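Long-range contacts in tRNA dimethylallyltransferase (PDB 3EXA), which probably catalyses the transfer of a dimethylallyl group from dimethylallyl diphosphate onto adenine 37 of tRNAs that read codons beginning with uridine: residues 28-33 with 57-62; 141-146 with 163-168. All coordinates share one frame; numbering follows the deposited sequence.

Contact 1 (28-33 with 57-62); sequences NGEVIS and GVPHHL
An edge of the parallel sheet of a P-loop NTPase-like core is built where Val31 pairs with His60 and Ile32 with His61. Three backbone bonds join the strands: Val31 N to Pro59 O (2.9 Å), His61 N to Val31 O (2.9 Å) and Ser33 N to His61 O (3.2 Å). Val31 O takes a second bond, a longer one, from His61 ND1 at 3.3 Å. That donor sits above the carbonyl plane, while the oxygen lies in the plane of the imidazole. Two donors of His61 thus grip this oxygen, and the ND1 bond helps to set the turn of the ring. CG of His61 stands beside its backbone N (chi1 -50°), which starts the ring on the side of that N-H. Next to ND1, His61 CE1 comes 3.1 Å from Glu30 OE1, a close approach and not a hydrogen bond. The Glu30 carboxylate is held chiefly by salt bridges to Arg93 and Arg91, and Glu30 CG packs on Pro59 CG at 3.6 Å. On the face of His61, Ile32 CG2 lies beside Leu62 CD2. On the other face, Val31 CB sits 3.7 Å from the centre of the His60 ring, straight over it, in a CH-pi contact. CG2 of Val31 also meets Val58 CG1. Helix 74-90 packs against Glu30, Ile32, His61 and Leu62, and helix 16-25 against Val58. Strand 29-33 lies between strand 94-98 and the outermost strand 60-61.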
# COMPACT_ATOMS: atom_id res chain seq x y z
N ASN A 28 1.07 -39.95 18.63
CA ASN A 28 1.29 -38.92 19.66
C ASN A 28 1.23 -37.51 19.08
O ASN A 28 2.22 -36.79 19.14
CB ASN A 28 2.66 -39.15 20.33
CG ASN A 28 2.89 -38.25 21.55
OD1 ASN A 28 2.03 -38.14 22.43
ND2 ASN A 28 4.06 -37.63 21.62
N GLY A 29 0.08 -37.11 18.54
CA GLY A 29 -0.01 -35.78 17.96
C GLY A 29 -1.12 -34.88 18.50
O GLY A 29 -1.94 -35.32 19.30
N GLU A 30 -1.12 -33.62 18.07
CA GLU A 30 -2.14 -32.67 18.50
C GLU A 30 -2.84 -32.17 17.25
O GLU A 30 -2.23 -32.13 16.18
CB GLU A 30 -1.53 -31.50 19.26
CG GLU A 30 -0.59 -31.93 20.36
CD GLU A 30 -0.32 -30.81 21.35
OE1 GLU A 30 -0.38 -29.63 20.95
OE2 GLU A 30 -0.06 -31.11 22.53
N VAL A 31 -4.11 -31.78 17.35
CA VAL A 31 -4.81 -31.32 16.15
C VAL A 31 -5.01 -29.83 16.05
O VAL A 31 -5.45 -29.18 16.99
CB VAL A 31 -6.22 -31.96 16.00
CG1 VAL A 31 -6.86 -31.44 14.72
CG2 VAL A 31 -6.13 -33.47 15.97
N ILE A 32 -4.69 -29.29 14.89
CA ILE A 32 -4.91 -27.87 14.66
C ILE A 32 -6.08 -27.83 13.70
O ILE A 32 -5.99 -28.32 12.57
CB ILE A 32 -3.72 -27.19 13.99
CG1 ILE A 32 -2.46 -27.42 14.82
CG2 ILE A 32 -4.03 -25.71 13.84
CD1 ILE A 32 -1.22 -26.82 14.18
N SER A 33 -7.19 -27.24 14.16
CA SER A 33 -8.40 -27.14 13.36
C SER A 33 -8.19 -26.19 12.19
O SER A 33 -7.82 -25.04 12.39
CB SER A 33 -9.57 -26.63 14.21
OG SER A 33 -10.73 -26.45 13.40
N GLY A 57 -9.57 -37.24 24.22
CA GLY A 57 -8.26 -36.97 24.79
C GLY A 57 -7.29 -36.17 23.93
O GLY A 57 -6.47 -35.42 24.46
N VAL A 58 -7.37 -36.33 22.62
CA VAL A 58 -6.48 -35.60 21.73
C VAL A 58 -6.76 -34.12 21.86
O VAL A 58 -7.90 -33.68 21.80
CB VAL A 58 -6.68 -36.01 20.26
CG1 VAL A 58 -5.71 -35.23 19.38
CG2 VAL A 58 -6.46 -37.51 20.10
N PRO A 59 -5.71 -33.32 22.08
CA PRO A 59 -5.87 -31.87 22.21
C PRO A 59 -6.11 -31.16 20.88
O PRO A 59 -5.46 -31.45 19.87
CB PRO A 59 -4.57 -31.44 22.87
CG PRO A 59 -3.59 -32.42 22.31
CD PRO A 59 -4.33 -33.72 22.41
N HIS A 60 -7.06 -30.22 20.88
CA HIS A 60 -7.38 -29.47 19.68
C HIS A 60 -7.21 -27.97 19.87
O HIS A 60 -7.57 -27.42 20.91
CB HIS A 60 -8.80 -29.80 19.22
CG HIS A 60 -8.97 -31.19 18.73
ND1 HIS A 60 -9.73 -31.51 17.61
CD2 HIS A 60 -8.49 -32.37 19.19
CE1 HIS A 60 -9.70 -32.81 17.42
NE2 HIS A 60 -8.96 -33.36 18.37
N HIS A 61 -6.67 -27.32 18.85
CA HIS A 61 -6.44 -25.88 18.91
C HIS A 61 -7.23 -25.08 17.89
O HIS A 61 -7.63 -25.60 16.84
CB HIS A 61 -4.96 -25.58 18.71
CG HIS A 61 -4.05 -26.38 19.59
ND1 HIS A 61 -3.80 -27.72 19.38
CD2 HIS A 61 -3.35 -26.04 20.69
CE1 HIS A 61 -2.99 -28.17 20.31
NE2 HIS A 61 -2.70 -27.17 21.13
N LEU A 62 -7.42 -23.80 18.21
CA LEU A 62 -8.12 -22.87 17.34
C LEU A 62 -9.62 -23.10 17.28
O LEU A 62 -10.28 -22.86 16.26
CB LEU A 62 -7.51 -22.93 15.94
CG LEU A 62 -6.33 -21.97 15.68
CD1 LEU A 62 -5.48 -21.75 16.93
CD2 LEU A 62 -5.51 -22.55 14.56

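Contact 2 (141-146 with 163-168)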
# COMPACT_ATOMS: atom_id res chain seq x y z
N ASP A 141 3.98 11.59 -21.86
CA ASP A 141 4.46 10.70 -22.91
C ASP A 141 4.97 9.42 -22.27
O ASP A 141 4.86 8.34 -22.86
CB ASP A 141 5.56 11.37 -23.74
CG ASP A 141 5.05 12.54 -24.57
OD1 ASP A 141 3.93 12.43 -25.13
OD2 ASP A 141 5.76 13.56 -24.66
N LYS A 142 5.53 9.53 -21.07
CA LYS A 142 6.05 8.37 -20.35
C LYS A 142 4.94 7.36 -20.12
O LYS A 142 5.12 6.16 -20.34
CB LYS A 142 6.65 8.79 -19.00
CG LYS A 142 7.09 7.60 -18.14
CD LYS A 142 7.64 8.05 -16.78
CE LYS A 142 9.04 8.66 -16.89
NZ LYS A 142 10.11 7.66 -17.22
N LEU A 143 3.79 7.85 -19.67
CA LEU A 143 2.66 6.98 -19.40
C LEU A 143 2.03 6.50 -20.71
O LEU A 143 1.55 5.36 -20.79
CB LEU A 143 1.66 7.74 -18.53
CG LEU A 143 0.38 7.07 -18.04
CD1 LEU A 143 -0.71 7.25 -19.08
CD2 LEU A 143 0.63 5.61 -17.74
N SER A 144 2.04 7.35 -21.72
CA SER A 144 1.47 7.05 -23.04
C SER A 144 2.20 5.89 -23.73
O SER A 144 1.61 5.15 -24.53
CB SER A 144 1.53 8.31 -23.93
OG SER A 144 0.77 8.19 -25.11
N LYS A 145 3.48 5.73 -23.42
CA LYS A 145 4.29 4.66 -24.00
C LYS A 145 4.11 3.35 -23.23
O LYS A 145 4.48 2.28 -23.71
CB LYS A 145 5.77 5.06 -23.98
CG LYS A 145 6.71 3.97 -24.51
CD LYS A 145 8.12 4.16 -23.99
CE LYS A 145 8.97 2.91 -24.23
NZ LYS A 145 10.27 2.96 -23.49
N ILE A 146 3.53 3.44 -22.03
CA ILE A 146 3.31 2.27 -21.17
C ILE A 146 1.81 1.92 -21.14
O ILE A 146 1.42 0.86 -20.64
CB ILE A 146 3.82 2.55 -19.72
CG1 ILE A 146 4.39 1.27 -19.09
CG2 ILE A 146 2.70 3.09 -18.86
CD1 ILE A 146 3.35 0.21 -18.76
N ILE A 163 0.72 10.96 -12.44
CA ILE A 163 1.62 10.30 -11.52
C ILE A 163 0.91 9.11 -10.88
O ILE A 163 1.50 8.06 -10.67
CB ILE A 163 2.09 11.27 -10.41
CG1 ILE A 163 3.13 12.23 -10.99
CG2 ILE A 163 2.66 10.48 -9.22
CD1 ILE A 163 3.62 13.26 -10.02
N ARG A 164 -0.37 9.29 -10.56
CA ARG A 164 -1.16 8.24 -9.95
C ARG A 164 -1.22 7.02 -10.86
O ARG A 164 -1.06 5.88 -10.41
CB ARG A 164 -2.57 8.77 -9.68
CG ARG A 164 -3.62 7.71 -9.41
CD ARG A 164 -3.40 6.99 -8.10
NE ARG A 164 -4.57 7.09 -7.22
CZ ARG A 164 -5.80 6.71 -7.56
NH1 ARG A 164 -6.04 6.20 -8.76
NH2 ARG A 164 -6.79 6.85 -6.70
N ALA A 165 -1.44 7.25 -12.15
CA ALA A 165 -1.52 6.16 -13.12
C ALA A 165 -0.21 5.37 -13.21
O ALA A 165 -0.23 4.15 -13.28
CB ALA A 165 -1.87 6.72 -14.50
N LEU A 166 0.91 6.08 -13.20
CA LEU A 166 2.20 5.41 -13.29
C LEU A 166 2.52 4.62 -12.03
O LEU A 166 3.22 3.61 -12.09
CB LEU A 166 3.31 6.44 -13.58
CG LEU A 166 3.18 7.26 -14.88
CD1 LEU A 166 4.11 8.47 -14.82
CD2 LEU A 166 3.51 6.39 -16.08
N GLU A 167 2.02 5.06 -10.87
CA GLU A 167 2.31 4.34 -9.64
C GLU A 167 1.50 3.05 -9.59
O GLU A 167 2.00 2.01 -9.18
CB GLU A 167 1.97 5.18 -8.39
CG GLU A 167 2.71 6.51 -8.25
CD GLU A 167 2.46 7.16 -6.89
OE1 GLU A 167 3.09 6.74 -5.90
OE2 GLU A 167 1.62 8.08 -6.80
N ILE A 168 0.24 3.14 -10.01
CA ILE A 168 -0.63 1.97 -10.02
C ILE A 168 -0.07 0.89 -10.94
O ILE A 168 -0.11 -0.30 -10.61
CB ILE A 168 -2.05 2.34 -10.49
CG1 ILE A 168 -2.75 3.18 -9.40
CG2 ILE A 168 -2.84 1.09 -10.81
CD1 ILE A 168 -4.18 3.60 -9.73
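Leu143 and Leu166 meet through their side chains, and no hydrogen bond joins the two segments. One methyl of Leu166 does most of the touching. Leu166 CD2 lies 3.4 Å from Leu143 CB and equally 3.4 Å from Leu143 CD2, tighter than usual for carbon pairs. The two side chains cross obliquely. CG of Leu143 stands anti to its backbone N (chi1 -178°), and it also faces Ala165 CB at 4.2 Å. The other methyl, Leu166 CD1, approaches Lys142 CD at 4.1 Å, where the two side chains cross at about a right angle. Ile146 adds a looser touch, with CG2 at 4.4 Å from Leu166 CD2. An alanine in place of Leu166 would lose both methyls, and would probably leave Leu143 CB and CD2 without their close neighbour and open a gap between the helices. Further out, Tyr123 and Leu127 of helix 121-133 and Leu139 of helix 136-144 also pack on Leu166. Lys142 makes a cation-pi contact with Phe130. Arg164, on the same helix as Leu166, bonds to Thr172 O of the second subunit. This is apolar helix-to-helix packing within a small helical bundle, here formed by helices 121-133, 136-144 and 159-171.

In the fold
Contact 1 lies in the P-loop NTPase-like core, which probably binds the nucleotide, and contact 2 in a separate group of helices. They sit on opposite sides of the centre of the chain. Their centres are 52 Å apart, their nearest atoms about 34 Å, and they do not touch. Contact 1 is the one near the probable active site: the side chain of His60 is about 6 Å from that of Thr17, a probable substrate-binding residue in the P-loop. The side chain of Ser33 is about 10 Å from that of Thr101, which probably meets tRNA. Segment 163-168 of contact 2 overlaps residues 160-164, another probable tRNA-binding region, at Ile163 and Arg164, though neither touches segment 141-146.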